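Local structure of putative PAS/PAC sensor protein (6HMJ) at the interface of chains A and B. The protein is a blue-light receptor that senses light through a flavin-binding light-oxygen-voltage (LOV) domain and mediates RNA binding and translational regulation. Numbering follows the deposited sequence. Chains: chain A/B, Putative PAS/PAC sensor protein.

Contact 1: the interface of chains A and B. Residues chain A 237, 240-241; chain B 331-333, 344, 346.
A:Arg240 lies over B:Ile344 and B:Val333, meeting them with the aliphatic part of its side chain rather than with its charge. Its CG stands anti to the backbone N (chi1 -175°), which brings it onto the two hydrophobic residues. A bend at chi2 then sets the course of CD and NE: NE passes beside CB of B:Ser331 and the carbonyl O of B:Pro332, and the rest of the guanidinium lies farther from both. The side chain of B:Ile344 crosses it at a slant, its terminal CD1 3.5 Å from A:Arg240 CG and also pointing toward the backbone carbonyl of A:Ile237. B:Val333 runs past A:Arg240 in the opposite direction, placing its CG2 4.0 Å from A:Arg240 CG. Its other branch turns to A:Ile237, whose side chain it crosses at about a right angle; here CG1 of B:Val333 and CG1 of A:Ile237 are 4.0 Å apart. At the far side B:Tyr346 presents the hydroxyl end of its ring to the helix backbone. The phenol OH gives a weak hydrogen bond of 3.2 Å to the carbonyl O of A:Arg240, and the ring atom CE2 lies 3.5 Å from O of A:Ala241. The contact is largely apolar, with backbone carbonyls of the helix among the groups touched. In the fold, helix 234-244 of chain A lies across strands 323-334 and 340-346 of the LOV (PAS) sheet in chain B, and B:Tyr346 directly precedes a flavin-binding glutamine, B:Gln347.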
loop_
_atom_site.group_PDB
_atom_site.type_symbol
_atom_site.label_atom_id
_atom_site.label_comp_id
_atom_site.label_asym_id
_atom_site.label_seq_id
_atom_site.Cartn_x
_atom_site.Cartn_y
_atom_site.Cartn_z
ATOM N N ILE A 237 29.477 -7.457 -40.978
ATOM C CA ILE A 237 29.246 -6.498 -39.902
ATOM C C ILE A 237 27.784 -6.520 -39.475
ATOM O O ILE A 237 27.465 -6.650 -38.287
ATOM C CB ILE A 237 29.685 -5.086 -40.339
ATOM C CG1 ILE A 237 31.214 -5.000 -40.389
ATOM C CG2 ILE A 237 29.110 -4.032 -39.401
ATOM C CD1 ILE A 237 31.749 -3.690 -40.932
ATOM N N ARG A 240 26.489 -9.760 -37.885
ATOM C CA ARG A 240 26.831 -9.703 -36.470
ATOM C C ARG A 240 25.897 -8.770 -35.710
ATOM O O ARG A 240 25.505 -9.065 -34.575
ATOM C CB ARG A 240 28.281 -9.255 -36.309
ATOM C CG ARG A 240 28.771 -9.278 -34.877
ATOM C CD ARG A 240 28.752 -10.667 -34.278
ATOM N NE ARG A 240 29.585 -10.729 -33.082
ATOM C CZ ARG A 240 29.779 -11.825 -32.358
ATOM N NH1 ARG A 240 29.198 -12.966 -32.704
ATOM N NH2 ARG A 240 30.557 -11.778 -31.284
ATOM N N ALA A 241 25.527 -7.642 -36.319
ATOM C CA ALA A 241 24.675 -6.676 -35.634
ATOM C C ALA A 241 23.324 -7.289 -35.291
ATOM O O ALA A 241 22.894 -7.264 -34.131
ATOM C CB ALA A 241 24.494 -5.428 -36.501
ATOM N N SER B 331 31.019 -5.574 -29.620
ATOM C CA SER B 331 31.270 -6.847 -30.288
ATOM C C SER B 331 32.348 -6.676 -31.345
ATOM O O SER B 331 32.174 -5.858 -32.262
ATOM C CB SER B 331 29.990 -7.383 -30.932
ATOM O OG SER B 331 29.110 -7.924 -29.965
ATOM N N PRO B 332 33.461 -7.403 -31.283
ATOM C CA PRO B 332 34.458 -7.304 -32.352
ATOM C C PRO B 332 34.008 -8.071 -33.583
ATOM O O PRO B 332 33.296 -9.076 -33.497
ATOM C CB PRO B 332 35.709 -7.933 -31.728
ATOM C CG PRO B 332 35.171 -8.921 -30.757
ATOM C CD PRO B 332 33.890 -8.332 -30.219
ATOM N N VAL B 333 34.428 -7.576 -34.744
ATOM C CA VAL B 333 34.096 -8.192 -36.022
ATOM C C VAL B 333 35.384 -8.440 -36.792
ATOM O O VAL B 333 36.231 -7.546 -36.898
ATOM C CB VAL B 333 33.133 -7.317 -36.849
ATOM C CG1 VAL B 333 32.842 -7.973 -38.195
ATOM C CG2 VAL B 333 31.843 -7.077 -36.082
ATOM N N ILE B 344 31.156 -3.236 -33.075
ATOM C CA ILE B 344 29.743 -2.877 -33.049
ATOM C C ILE B 344 29.382 -2.477 -31.625
ATOM O O ILE B 344 29.799 -3.130 -30.661
ATOM C CB ILE B 344 28.854 -4.036 -33.540
ATOM C CG1 ILE B 344 29.300 -4.493 -34.931
ATOM C CG2 ILE B 344 27.393 -3.607 -33.573
ATOM C CD1 ILE B 344 28.648 -5.775 -35.389
ATOM N N TYR B 346 26.170 -1.451 -28.949
ATOM C CA TYR B 346 24.737 -1.594 -28.690
ATOM C C TYR B 346 24.380 -0.797 -27.437
ATOM O O TYR B 346 24.471 -1.315 -26.323
ATOM C CB TYR B 346 24.360 -3.072 -28.522
ATOM C CG TYR B 346 24.808 -3.963 -29.649
ATOM C CD1 TYR B 346 26.097 -4.471 -29.685
ATOM C CD2 TYR B 346 23.934 -4.310 -30.671
ATOM C CE1 TYR B 346 26.513 -5.289 -30.713
ATOM C CE2 TYR B 346 24.339 -5.132 -31.704
ATOM C CZ TYR B 346 25.629 -5.616 -31.719
ATOM O OH TYR B 346 26.040 -6.435 -32.745
#

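Contact 2: the interface of chains A and B. Residues chain A 261-263, 280, 342; chain B 226, 228-230.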
loop_
_atom_site.group_PDB
_atom_site.type_symbol
_atom_site.label_atom_id
_atom_site.label_comp_id
_atom_site.label_asym_id
_atom_site.label_seq_id
_atom_site.Cartn_x
_atom_site.Cartn_y
_atom_site.Cartn_z
ATOM N N LEU A 261 9.607 -18.588 -42.160
ATOM C CA LEU A 261 10.703 -17.901 -41.495
ATOM C C LEU A 261 12.024 -18.381 -42.076
ATOM O O LEU A 261 12.253 -19.589 -42.201
ATOM C CB LEU A 261 10.681 -18.164 -39.990
ATOM C CG LEU A 261 9.862 -17.259 -39.070
ATOM C CD1 LEU A 261 10.001 -17.741 -37.635
ATOM C CD2 LEU A 261 10.296 -15.807 -39.187
ATOM N N VAL A 262 12.892 -17.436 -42.425
ATOM C CA VAL A 262 14.227 -17.754 -42.920
ATOM C C VAL A 262 15.331 -17.186 -42.042
ATOM O O VAL A 262 16.507 -17.493 -42.282
ATOM C CB VAL A 262 14.416 -17.290 -44.381
ATOM C CG1 VAL A 262 13.443 -18.021 -45.290
ATOM C CG2 VAL A 262 14.217 -15.790 -44.508
ATOM N N TYR A 263 14.999 -16.378 -41.033
ATOM C CA TYR A 263 15.980 -15.911 -40.067
ATOM C C TYR A 263 15.291 -15.562 -38.754
ATOM O O TYR A 263 14.161 -15.067 -38.738
ATOM C CB TYR A 263 16.757 -14.687 -40.563
ATOM C CG TYR A 263 17.712 -14.162 -39.516
ATOM C CD1 TYR A 263 18.928 -14.788 -39.281
ATOM C CD2 TYR A 263 17.386 -13.055 -38.744
ATOM C CE1 TYR A 263 19.796 -14.321 -38.315
ATOM C CE2 TYR A 263 18.248 -12.580 -37.777
ATOM C CZ TYR A 263 19.450 -13.214 -37.564
ATOM O OH TYR A 263 20.310 -12.738 -36.599
ATOM N N LEU A 280 12.573 -22.219 -38.246
ATOM C CA LEU A 280 12.920 -21.890 -39.620
ATOM C C LEU A 280 12.142 -22.780 -40.580
ATOM O O LEU A 280 12.083 -24.001 -40.411
ATOM C CB LEU A 280 14.423 -22.062 -39.830
ATOM C CG LEU A 280 15.348 -20.973 -39.272
ATOM C CD1 LEU A 280 16.768 -21.182 -39.783
ATOM C CD2 LEU A 280 14.860 -19.578 -39.611
ATOM N N HIS A 342 11.015 -10.271 -49.213
ATOM C CA HIS A 342 11.003 -10.656 -47.808
ATOM C C HIS A 342 10.246 -9.619 -46.982
ATOM O O HIS A 342 9.869 -8.548 -47.466
ATOM C CB HIS A 342 12.419 -10.813 -47.227
ATOM C CG HIS A 342 13.217 -11.919 -47.843
ATOM N ND1 HIS A 342 13.743 -11.842 -49.114
ATOM C CD2 HIS A 342 13.582 -13.131 -47.358
ATOM C CE1 HIS A 342 14.402 -12.954 -49.384
ATOM N NE2 HIS A 342 14.317 -13.754 -48.336
ATOM N N SER B 226 22.005 -20.205 -41.707
ATOM C CA SER B 226 21.022 -21.176 -42.175
ATOM C C SER B 226 21.197 -21.464 -43.660
ATOM O O SER B 226 21.095 -22.619 -44.092
ATOM C CB SER B 226 19.609 -20.662 -41.897
ATOM O OG SER B 226 19.407 -19.385 -42.483
ATOM N N LEU B 228 19.152 -19.966 -45.871
ATOM C CA LEU B 228 17.830 -19.820 -46.462
ATOM C C LEU B 228 17.584 -18.428 -47.021
ATOM O O LEU B 228 16.488 -18.165 -47.527
ATOM C CB LEU B 228 16.745 -20.140 -45.432
ATOM C CG LEU B 228 16.761 -21.537 -44.812
ATOM C CD1 LEU B 228 15.490 -21.762 -44.014
ATOM C CD2 LEU B 228 16.927 -22.605 -45.875
ATOM N N ILE B 229 18.556 -17.536 -46.931
ATOM C CA ILE B 229 18.472 -16.203 -47.521
ATOM C C ILE B 229 19.446 -16.159 -48.689
ATOM O O ILE B 229 20.624 -16.484 -48.507
ATOM C CB ILE B 229 18.801 -15.102 -46.496
ATOM C CG1 ILE B 229 17.731 -15.073 -45.403
ATOM C CG2 ILE B 229 18.896 -13.749 -47.187
ATOM C CD1 ILE B 229 18.059 -14.170 -44.238
ATOM N N PRO B 230 19.010 -15.785 -49.891
ATOM C CA PRO B 230 19.961 -15.663 -51.001
ATOM C C PRO B 230 21.061 -14.664 -50.682
ATOM O O PRO B 230 20.810 -13.582 -50.150
ATOM C CB PRO B 230 19.086 -15.193 -52.170
ATOM C CG PRO B 230 17.728 -15.709 -51.842
ATOM C CD PRO B 230 17.615 -15.624 -50.345
HETATM O O HOH W 1 14.666 -16.305 -48.659
#
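A:Val262 packs against the loop residues B:Leu228 and B:Ile229; its CB and CG1 face B:Leu228, and its CG2 faces B:Ile229. CB lies 3.8 Å from CB of B:Leu228. From there the branches part: CG1, anti to the carbonyl carbon (chi1 -62°), lies 3.8 Å from the carbonyl O of B:Leu228, whereas CG2 turns to B:Ile229 and meets its CG1 at 3.7 Å. CG2 also lies at the edge of the A:His342 ring, in its plane, and may help to position the imidazole. B:Ile229 carries the apolar contact onward, its CD1 approaching CB of A:Tyr263 at 3.9 Å. The carbonyl of B:Leu228 has a polar partner as well: water 1 is 2.8 Å from this O and 2.6 Å from NE2 of A:His342, bridging the two chains by hydrogen bonds. On the other flank CD1 of A:Leu280 touches CB of B:Ser226 at 3.6 Å. B:Ser226 is poorly ordered, and its hydroxyl makes no more than a weak hydrogen bond to the backbone carbonyl of A:Val262. In the deposited dimer the patch places the segment of chain B that leads into helix 234-244 against the LOV domain of chain A, and probably helps to fix the pairing of the two photosensor domains and the position of that helix.

Contact 3: the interface of chains A and B. Residues chain A 136, 140; chain B 133, 136.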
loop_
_atom_site.group_PDB
_atom_site.type_symbol
_atom_site.label_atom_id
_atom_site.label_comp_id
_atom_site.label_asym_id
_atom_site.label_seq_id
_atom_site.Cartn_x
_atom_site.Cartn_y
_atom_site.Cartn_z
ATOM N N ARG A 136 -8.325 3.581 6.841
ATOM C CA ARG A 136 -7.854 4.673 5.994
ATOM C C ARG A 136 -6.408 4.437 5.570
ATOM O O ARG A 136 -6.016 4.792 4.453
ATOM C CB ARG A 136 -7.995 6.015 6.717
ATOM C CG ARG A 136 -7.593 7.225 5.869
ATOM C CD ARG A 136 -8.410 7.214 4.576
ATOM N NE ARG A 136 -8.447 8.482 3.843
ATOM C CZ ARG A 136 -9.440 9.370 3.907
ATOM N NH1 ARG A 136 -10.497 9.157 4.684
ATOM N NH2 ARG A 136 -9.381 10.479 3.183
ATOM N N ASP A 140 -5.026 4.194 1.784
ATOM C CA ASP A 140 -3.944 5.089 1.389
ATOM C C ASP A 140 -2.759 4.310 0.830
ATOM O O ASP A 140 -2.137 4.735 -0.150
ATOM C CB ASP A 140 -3.511 5.946 2.580
ATOM C CG ASP A 140 -4.526 7.021 2.921
ATOM O OD1 ASP A 140 -5.348 7.360 2.044
ATOM O OD2 ASP A 140 -4.499 7.529 4.063
ATOM N N ALA B 133 -8.837 11.886 10.282
ATOM C CA ALA B 133 -8.440 11.705 8.891
ATOM C C ALA B 133 -7.884 12.984 8.281
ATOM O O ALA B 133 -7.168 12.917 7.276
ATOM C CB ALA B 133 -9.626 11.210 8.063
ATOM N N ARG B 136 -4.027 13.135 9.808
ATOM C CA ARG B 136 -3.170 11.968 9.680
ATOM C C ARG B 136 -1.888 12.285 8.923
ATOM O O ARG B 136 -1.831 13.207 8.104
ATOM C CB ARG B 136 -3.891 10.838 8.948
ATOM C CG ARG B 136 -4.474 11.268 7.612
ATOM C CD ARG B 136 -4.764 10.096 6.699
ATOM N NE ARG B 136 -5.774 10.434 5.700
ATOM C CZ ARG B 136 -5.530 10.961 4.504
ATOM N NH1 ARG B 136 -4.295 11.242 4.116
ATOM N NH2 ARG B 136 -6.545 11.215 3.692
#
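This small polar contact between copies of one protein joins the long helix 114-149 of chain A to the end of helix 122-135 of chain B and the loop residue that follows it, within the sequence region of the ANTAR family, whose members typically bind RNA; in the deposited dimer it probably helps to hold the two chains together at the ANTAR region. A:Asp140 is placed between two arginines. Its OD2 forms a salt bridge with NE of B:Arg136 across the interface at 3.6 Å, reaching over one face of that guanidinium, 3.4 Å above the plane and toward the rim. The carboxylate and guanidinium planes are 62° apart, so this is not a flat, two-pronged pairing. OD1 turns instead to A:Arg136 one helical turn earlier, lying in plane at the edge of its guanidinium, 3.8 Å from NE. The two arginine side chains cross at about a right angle. That of A:Arg136 bends at chi2 (56°), while that of B:Arg136 is extended from CG to NE and comes toward the carboxylate from the opposite direction. CG of A:Arg136 lies 3.7 Å from NE of B:Arg136. The modelled closeness of their NH2 groups is doubtful at this resolution, since both are donors. Beyond them, CB of B:Ala133 is 4.0 Å from NH1 of A:Arg136. The backbone differs between the copies: A:Arg136 is helical, whereas B:Arg136 has left the helix.

Contacts 1 and 2 are neighbours, the centres of their C-alpha atoms about 20 Å apart, and both involve strand 340-346: its start serves contact 2 and its end contact 1, in opposite chains. The loop used in contact 2 leads into helix 234-244, the element that contact 1 lays on the partner, so the two patches and their twins probably belong to one reciprocal interface between the LOV domains. Contact 3 is remote, about 56 Å from contact 1 and 61 Å from contact 2 between C-alpha centres, and shares no element with them. The chains thus meet at widely separated levels, which could help couple light sensing to RNA binding.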